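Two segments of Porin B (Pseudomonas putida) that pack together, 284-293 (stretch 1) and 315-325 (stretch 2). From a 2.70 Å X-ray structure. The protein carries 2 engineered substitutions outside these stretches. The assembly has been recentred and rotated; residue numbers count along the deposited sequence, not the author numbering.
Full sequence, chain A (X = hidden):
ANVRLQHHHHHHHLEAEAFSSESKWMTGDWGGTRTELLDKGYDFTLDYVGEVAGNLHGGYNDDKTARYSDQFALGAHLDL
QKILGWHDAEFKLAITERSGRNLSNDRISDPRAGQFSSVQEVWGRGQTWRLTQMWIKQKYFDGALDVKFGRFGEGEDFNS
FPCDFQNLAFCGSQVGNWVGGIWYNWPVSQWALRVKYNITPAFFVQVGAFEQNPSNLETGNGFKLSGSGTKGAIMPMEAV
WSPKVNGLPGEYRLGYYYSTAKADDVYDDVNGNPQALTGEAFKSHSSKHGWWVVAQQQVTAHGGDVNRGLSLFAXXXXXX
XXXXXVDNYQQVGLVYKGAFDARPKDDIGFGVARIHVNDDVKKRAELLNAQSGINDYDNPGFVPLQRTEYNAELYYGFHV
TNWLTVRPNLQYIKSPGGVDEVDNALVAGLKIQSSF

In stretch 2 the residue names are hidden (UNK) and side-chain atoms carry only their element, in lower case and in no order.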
ATOM      1  N   SER A 284     -23.531  -4.013  15.509  1.00 49.12           N
ATOM      2  CA  SER A 284     -22.219  -4.612  15.377  1.00 47.93           C
ATOM      3  C   SER A 284     -22.327  -5.909  14.564  1.00 44.64           C
ATOM      4  O   SER A 284     -23.286  -6.668  14.716  1.00 43.37           O
ATOM      5  CB  SER A 284     -21.619  -4.860  16.760  1.00 37.87           C
ATOM      6  OG  SER A 284     -20.289  -5.312  16.661  1.00 66.40           O
ATOM      7  N   HIS A 285     -21.360  -6.139  13.679  1.00 43.17           N
ATOM      8  CA  HIS A 285     -21.304  -7.361  12.896  1.00 35.83           C
ATOM      9  C   HIS A 285     -20.081  -8.147  13.337  1.00 50.40           C
ATOM     10  O   HIS A 285     -19.058  -7.572  13.725  1.00 34.83           O
ATOM     11  CB  HIS A 285     -21.221  -7.058  11.397  1.00 34.62           C
ATOM     12  CG  HIS A 285     -22.360  -6.236  10.879  1.00 44.10           C
ATOM     13  ND1 HIS A 285     -23.498  -6.795  10.336  1.00 43.40           N
ATOM     14  CD2 HIS A 285     -22.539  -4.893  10.823  1.00 42.32           C
ATOM     15  CE1 HIS A 285     -24.331  -5.836   9.977  1.00 43.12           C
ATOM     16  NE2 HIS A 285     -23.774  -4.672  10.265  1.00 42.50           N
ATOM     17  N   SER A 286     -20.181  -9.471  13.279  1.00 36.34           N
ATOM     18  CA  SER A 286     -19.107 -10.313  13.781  1.00 42.44           C
ATOM     19  C   SER A 286     -17.914 -10.426  12.821  1.00 39.49           C
ATOM     20  O   SER A 286     -16.911 -11.066  13.148  1.00 34.83           O
ATOM     21  CB  SER A 286     -19.647 -11.689  14.154  1.00 44.39           C
ATOM     22  OG  SER A 286     -20.169 -12.341  13.017  1.00 49.82           O
ATOM     23  N   SER A 287     -18.007  -9.781  11.659  1.00 36.06           N
ATOM     24  CA  SER A 287     -16.937  -9.866  10.668  1.00 32.53           C
ATOM     25  C   SER A 287     -16.952  -8.762   9.606  1.00 31.33           C
ATOM     26  O   SER A 287     -17.919  -7.997   9.480  1.00 32.28           O
ATOM     27  CB  SER A 287     -17.007 -11.216   9.952  1.00 36.97           C
ATOM     28  OG  SER A 287     -17.981 -11.201   8.914  1.00 32.97           O
ATOM     29  N   LYS A 288     -15.863  -8.707   8.839  1.00 30.20           N
ATOM     30  CA  LYS A 288     -15.787  -7.936   7.595  1.00 29.16           C
ATOM     31  C   LYS A 288     -15.308  -8.923   6.540  1.00 37.89           C
ATOM     32  O   LYS A 288     -14.770  -9.977   6.894  1.00 36.85           O
ATOM     33  CB  LYS A 288     -14.784  -6.788   7.716  1.00 28.11           C
ATOM     34  CG  LYS A 288     -15.033  -5.845   8.880  1.00 32.64           C
ATOM     35  CD  LYS A 288     -14.041  -4.691   8.899  1.00 27.45           C
ATOM     36  CE  LYS A 288     -14.659  -3.401   8.388  1.00 36.24           C
ATOM     37  NZ  LYS A 288     -14.560  -3.239   6.913  1.00 38.01           N
ATOM     38  N   HIS A 289     -15.488  -8.598   5.260  1.00 33.97           N
ATOM     39  CA  HIS A 289     -15.017  -9.469   4.179  1.00 31.14           C
ATOM     40  C   HIS A 289     -14.957  -8.702   2.857  1.00 33.82           C
ATOM     41  O   HIS A 289     -15.642  -7.693   2.696  1.00 41.97           O
ATOM     42  CB  HIS A 289     -15.941 -10.686   4.029  1.00 29.19           C
ATOM     43  CG  HIS A 289     -17.281 -10.349   3.463  1.00 29.70           C
ATOM     44  ND1 HIS A 289     -17.488 -10.124   2.119  1.00 43.79           N
ATOM     45  CD2 HIS A 289     -18.478 -10.160   4.062  1.00 30.62           C
ATOM     46  CE1 HIS A 289     -18.757  -9.824   1.911  1.00 35.53           C
ATOM     47  NE2 HIS A 289     -19.381  -9.849   3.073  1.00 41.32           N
ATOM     48  N   GLY A 290     -14.156  -9.188   1.906  1.00 30.60           N
ATOM     49  CA  GLY A 290     -14.100  -8.579   0.588  1.00 28.60           C
ATOM     50  C   GLY A 290     -13.276  -9.366  -0.407  1.00 37.52           C
ATOM     51  O   GLY A 290     -12.739 -10.417  -0.062  1.00 39.73           O
ATOM     52  N   TRP A 291     -13.181  -8.857  -1.638  1.00 40.67           N
ATOM     53  CA  TRP A 291     -12.463  -9.531  -2.721  1.00 33.91           C
ATOM     54  C   TRP A 291     -11.518  -8.571  -3.420  1.00 30.91           C
ATOM     55  O   TRP A 291     -11.608  -7.353  -3.256  1.00 29.71           O
ATOM     56  CB  TRP A 291     -13.424 -10.044  -3.790  1.00 37.85           C
ATOM     57  CG  TRP A 291     -14.451 -11.021  -3.355  1.00 39.51           C
ATOM     58  CD1 TRP A 291     -15.635 -10.748  -2.728  1.00 40.07           C
ATOM     59  CD2 TRP A 291     -14.429 -12.435  -3.574  1.00 43.00           C
ATOM     60  NE1 TRP A 291     -16.341 -11.909  -2.525  1.00 45.18           N
ATOM     61  CE2 TRP A 291     -15.619 -12.959  -3.034  1.00 47.45           C
ATOM     62  CE3 TRP A 291     -13.512 -13.309  -4.165  1.00 40.78           C
ATOM     63  CZ2 TRP A 291     -15.910 -14.320  -3.057  1.00 46.16           C
ATOM     64  CZ3 TRP A 291     -13.808 -14.657  -4.195  1.00 41.43           C
ATOM     65  CH2 TRP A 291     -14.992 -15.149  -3.643  1.00 46.11           C
ATOM     66  N   TRP A 292     -10.622  -9.114  -4.233  1.00 29.32           N
ATOM     67  CA  TRP A 292      -9.687  -8.263  -4.958  1.00 28.87           C
ATOM     68  C   TRP A 292      -9.148  -8.931  -6.206  1.00 32.52           C
ATOM     69  O   TRP A 292      -9.092 -10.168  -6.299  1.00 36.63           O
ATOM     70  CB  TRP A 292      -8.529  -7.835  -4.066  1.00 22.95           C
ATOM     71  CG  TRP A 292      -7.517  -8.896  -3.795  1.00 40.77           C
ATOM     72  CD1 TRP A 292      -6.535  -9.346  -4.645  1.00 36.31           C
ATOM     73  CD2 TRP A 292      -7.346  -9.619  -2.573  1.00 39.71           C
ATOM     74  NE1 TRP A 292      -5.783 -10.317  -4.030  1.00 28.54           N
ATOM     75  CE2 TRP A 292      -6.256 -10.504  -2.758  1.00 33.24           C
ATOM     76  CE3 TRP A 292      -8.010  -9.614  -1.343  1.00 39.18           C
ATOM     77  CZ2 TRP A 292      -5.820 -11.371  -1.759  1.00 35.86           C
ATOM     78  CZ3 TRP A 292      -7.578 -10.478  -0.354  1.00 41.30           C
ATOM     79  CH2 TRP A 292      -6.488 -11.344  -0.567  1.00 40.50           C
ATOM     80  N   VAL A 293      -8.764  -8.096  -7.166  1.00 28.07           N
ATOM     81  CA  VAL A 293      -8.087  -8.561  -8.364  1.00 29.48           C
ATOM     82  C   VAL A 293      -6.878  -7.665  -8.576  1.00 34.09           C
ATOM     83  O   VAL A 293      -6.959  -6.443  -8.427  1.00 34.65           O
ATOM     84  CB  VAL A 293      -8.988  -8.506  -9.647  1.00 30.94           C
ATOM     85  CG1 VAL A 293      -8.166  -8.852 -10.883  1.00 24.24           C
ATOM     86  CG2 VAL A 293     -10.190  -9.442  -9.540  1.00 24.90           C
ATOM     87  N   UNK A 315      -6.151  -2.762 -10.902  1.00 31.81           N
ATOM     88  CA  UNK A 315      -6.539  -3.236  -9.584  1.00 30.40           C
ATOM     89  C   UNK A 315      -8.027  -2.965  -9.398  1.00 32.18           C
ATOM     90  O   UNK A 315      -8.537  -1.914  -9.793  1.00 36.32           O
ATOM     91  c   UNK A 315      -5.756  -2.504  -8.493  1.00 29.55           C
ATOM     92  c   UNK A 315      -4.364  -3.072  -8.277  1.00 33.99           C
ATOM     93  o   UNK A 315      -4.157  -3.946  -7.430  1.00 35.10           O
ATOM     94  n   UNK A 315      -3.391  -2.550  -9.015  1.00 36.45           N
ATOM     95  N   UNK A 316      -8.721  -3.923  -8.809  1.00 28.73           N
ATOM     96  CA  UNK A 316     -10.127  -3.779  -8.478  1.00 27.21           C
ATOM     97  C   UNK A 316     -10.298  -4.298  -7.063  1.00 29.20           C
ATOM     98  O   UNK A 316      -9.598  -5.212  -6.617  1.00 32.25           O
ATOM     99  c   UNK A 316     -10.457  -3.554 -13.572  1.00 30.31           C
ATOM    100  c   UNK A 316     -11.587  -3.229 -11.477  1.00 35.18           C
ATOM    101  c   UNK A 316     -11.408  -2.895 -12.820  1.00 28.93           C
ATOM    102  c   UNK A 316     -10.829  -4.223 -10.883  1.00 33.05           C
ATOM    103  c   UNK A 316     -11.025  -4.573  -9.438  1.00 27.06           C
ATOM    104  c   UNK A 316      -9.685  -4.555 -12.989  1.00 34.92           C
ATOM    105  c   UNK A 316      -9.875  -4.883 -11.652  1.00 34.75           C
ATOM    106  N   UNK A 317     -11.242  -3.726  -6.350  1.00 26.48           N
ATOM    107  CA  UNK A 317     -11.363  -4.041  -4.956  1.00 29.08           C
ATOM    108  C   UNK A 317     -12.842  -3.901  -4.625  1.00 28.94           C
ATOM    109  O   UNK A 317     -13.549  -3.081  -5.224  1.00 34.24           O
ATOM    110  c   UNK A 317     -10.445  -3.091  -4.170  1.00 35.11           C
ATOM    111  o   UNK A 317      -9.539  -3.826  -3.338  1.00 32.68           O
ATOM    112  c   UNK A 317     -11.230  -2.131  -3.374  1.00 37.04           C
ATOM    113  N   UNK A 318     -13.321  -4.746  -3.724  1.00 33.28           N
ATOM    114  CA  UNK A 318     -14.746  -4.798  -3.381  1.00 31.98           C
ATOM    115  C   UNK A 318     -14.893  -5.170  -1.905  1.00 32.30           C
ATOM    116  O   UNK A 318     -14.256  -6.125  -1.435  1.00 24.92           O
ATOM    117  c   UNK A 318     -16.011  -5.121  -5.556  1.00 29.54           C
ATOM    118  c   UNK A 318     -16.687  -6.419  -3.549  1.00 37.37           C
ATOM    119  c   UNK A 318     -15.518  -5.802  -4.286  1.00 33.80           C
ATOM    120  N   UNK A 319     -15.726  -4.418  -1.182  1.00 25.14           N
ATOM    121  CA  UNK A 319     -15.833  -4.553   0.277  1.00 33.50           C
ATOM    122  C   UNK A 319     -17.258  -4.615   0.787  1.00 34.55           C
ATOM    123  O   UNK A 319     -18.176  -4.116   0.134  1.00 34.82           O
ATOM    124  c   UNK A 319     -11.595  -3.544   0.124  1.00 35.25           C
ATOM    125  c   UNK A 319     -13.746  -3.175   0.409  1.00 30.43           C
ATOM    126  n   UNK A 319     -12.665  -3.941   0.785  1.00 41.32           N
ATOM    127  n   UNK A 319     -11.947  -2.551  -0.669  1.00 28.66           N
ATOM    128  c   UNK A 319     -15.110  -3.401   0.956  1.00 29.04           C
ATOM    129  c   UNK A 319     -13.291  -2.317  -0.531  1.00 25.97           C
ATOM    130  N   UNK A 320     -17.440  -5.217   1.960  1.00 27.02           N
ATOM    131  CA  UNK A 320     -18.779  -5.426   2.478  1.00 28.13           C
ATOM    132  C   UNK A 320     -19.505  -4.101   2.718  1.00 33.12           C
ATOM    133  O   UNK A 320     -18.991  -3.219   3.412  1.00 27.70           O
ATOM    134  o   UNK A 320     -18.936  -5.062   5.719  1.00 47.81           O
ATOM    135  c   UNK A 320     -18.174  -5.710   4.956  1.00 46.29           C
ATOM    136  c   UNK A 320     -18.784  -6.352   3.713  1.00 45.28           C
ATOM    137  o   UNK A 320     -16.951  -5.889   5.190  1.00 32.07           O
ATOM    138  N   UNK A 321     -20.690  -3.969   2.108  1.00 35.69           N
ATOM    139  CA  UNK A 321     -21.532  -2.778   2.244  1.00 29.12           C
ATOM    140  C   UNK A 321     -21.934  -2.506   3.690  1.00 29.73           C
ATOM    141  O   UNK A 321     -22.232  -1.375   4.047  1.00 48.68           O
ATOM    142  c   UNK A 321     -22.806  -2.900   1.402  1.00 46.27           C
ATOM    143  n   UNK A 321     -23.006  -2.153  -3.120  1.00 53.37           N
ATOM    144  c   UNK A 321     -23.127  -1.212  -1.966  1.00 57.49           C
ATOM    145  c   UNK A 321     -22.276  -1.549  -0.721  1.00 59.59           C
ATOM    146  c   UNK A 321     -22.611  -2.928  -0.121  1.00 58.91           C
ATOM    147  N   UNK A 322     -21.953  -3.538   4.521  1.00 30.38           N
ATOM    148  CA  UNK A 322     -22.381  -3.365   5.904  1.00 37.17           C
ATOM    149  C   UNK A 322     -21.487  -2.404   6.687  1.00 38.41           C
ATOM    150  O   UNK A 322     -21.993  -1.480   7.336  1.00 41.15           O
ATOM    151  c   UNK A 322     -22.498  -4.712   6.624  1.00 32.08           C
ATOM    152  N   UNK A 323     -20.173  -2.608   6.605  1.00 29.45           N
ATOM    153  CA  UNK A 323     -19.240  -1.973   7.541  1.00 32.01           C
ATOM    154  C   UNK A 323     -18.131  -1.091   6.943  1.00 27.70           C
ATOM    155  O   UNK A 323     -17.546  -0.277   7.645  1.00 31.21           O
ATOM    156  c   UNK A 323     -18.568  -3.035   8.430  1.00 31.69           C
ATOM    157  o   UNK A 323     -17.692  -3.848   7.635  1.00 30.94           O
ATOM    158  c   UNK A 323     -19.610  -3.909   9.103  1.00 30.70           C
ATOM    159  N   UNK A 324     -17.850  -1.258   5.659  1.00 33.15           N
ATOM    160  CA  UNK A 324     -16.713  -0.613   5.026  1.00 31.71           C
ATOM    161  C   UNK A 324     -17.049   0.733   4.377  1.00 35.59           C
ATOM    162  O   UNK A 324     -18.001   0.827   3.604  1.00 34.64           O
ATOM    163  c   UNK A 324     -14.638  -1.499   3.907  1.00 35.60           C
ATOM    164  c   UNK A 324     -16.145  -1.553   3.972  1.00 34.89           C
ATOM    165  o   UNK A 324     -13.954  -1.992   4.808  1.00 31.16           O
ATOM    166  n   UNK A 324     -14.108  -0.899   2.840  1.00 29.82           N
ATOM    167  N   UNK A 325     -16.265   1.767   4.683  1.00 33.64           N
ATOM    168  CA  UNK A 325     -16.532   3.115   4.165  1.00 28.05           C
ATOM    169  C   UNK A 325     -16.349   3.171   2.653  1.00 30.30           C
ATOM    170  O   UNK A 325     -17.236   3.644   1.927  1.00 24.53           O
ATOM    171  c   UNK A 325     -15.622   4.186   4.804  1.00 29.66           C
ATOM    172  c   UNK A 325     -15.840   4.271   6.302  1.00 24.95           C
ATOM    173  c   UNK A 325     -15.883   5.526   4.168  1.00 24.11           C
TER
HETATM  174  O   HOH W   1     -14.299  -4.882   4.357  1.00 31.26           O
HETATM  175  O   HOH W   2      -6.384  -4.754  -5.589  1.00 30.57           O

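Position 315 carries two carbons, the second bearing one oxygen and one nitrogen: a planar amide on a short stem. Its CA lies 3.4 Å from Val293 O, a CA-H...O contact. The residue is Asn315. Position 316 has one carbon, then a ring of six carbons. The ring meets Val293 by its edge, one ring carbon 4.2 Å from Val293 CB, while the backbones exchange hydrogen bonds, Val293 N to the O of 316 and the N of 316 to Val293 O, both 3.1 Å. This is Phe316.

Position 317 shows one carbon carrying an oxygen and a carbon. It lies beside Trp292 on the same sheet face, its side-chain oxygen 4.2 Å from Trp292 CB: Thr317. At 318 one carbon carries two more, on the face shared with Trp291; Trp291 N reaches the O of 318 at 2.9 Å and the N of 318 reaches Trp291 O at 3.2 Å. It is Val318. Position 319 has one carbon and a five-membered ring of three carbons and two nitrogens. It pairs with Gly290, its CA 4.4 Å from Gly290 CA, the close spacing of a non-hydrogen-bonded antiparallel pair; an ideal CB on Gly290 would clash with Val318 O. The ring makes it His319.

Position 320 has two carbons, the second with two oxygens. One oxygen lies 3.1 Å from His289 N and the CB sits over the His289 ring face; the carboxylate is Asp320. Position 321 strings four carbons to a terminal nitrogen; its CA-to-CB bond points away and it touches nothing on stretch 1: Lys321. Position 322 is a single carbon lying over the His285 ring face, 4.0 Å from its centroid: Ala322.

Position 323 again has a carbon bearing one oxygen and one carbon. The methyl is 3.5 Å from His285 CD2 and the oxygen 3.2 Å from Lys288 CE; it is Thr323. Position 324 repeats the amide pattern, its oxygen 2.5 Å from Lys288 NZ: Asn324. Position 325, a carbon carrying two carbons, points away without contact: Val325.

The contact joins two designs. Antiparallel strands pair through four hydrogen bonds between backbone atoms. Where the strand of stretch 2 ends, Asp320 takes over: OD2 accepts from His289 N (3.1 Å), and OD1 holds the turn through Thr323 N (2.9 Å) and OG1 (2.6 Å). The CA-to-CB bond of Lys288 points sideways, but the end of its side chain comes near this turn, forming a long salt bridge, NZ to Asp320 OD2 at 4.0 Å, with water 1 hydrogen-bonded to both atoms at 3.0 Å. One carboxylate thus both extends the pairing and shapes the loop.

Stretch 2, residues 315-325: NFTVHDKATNV
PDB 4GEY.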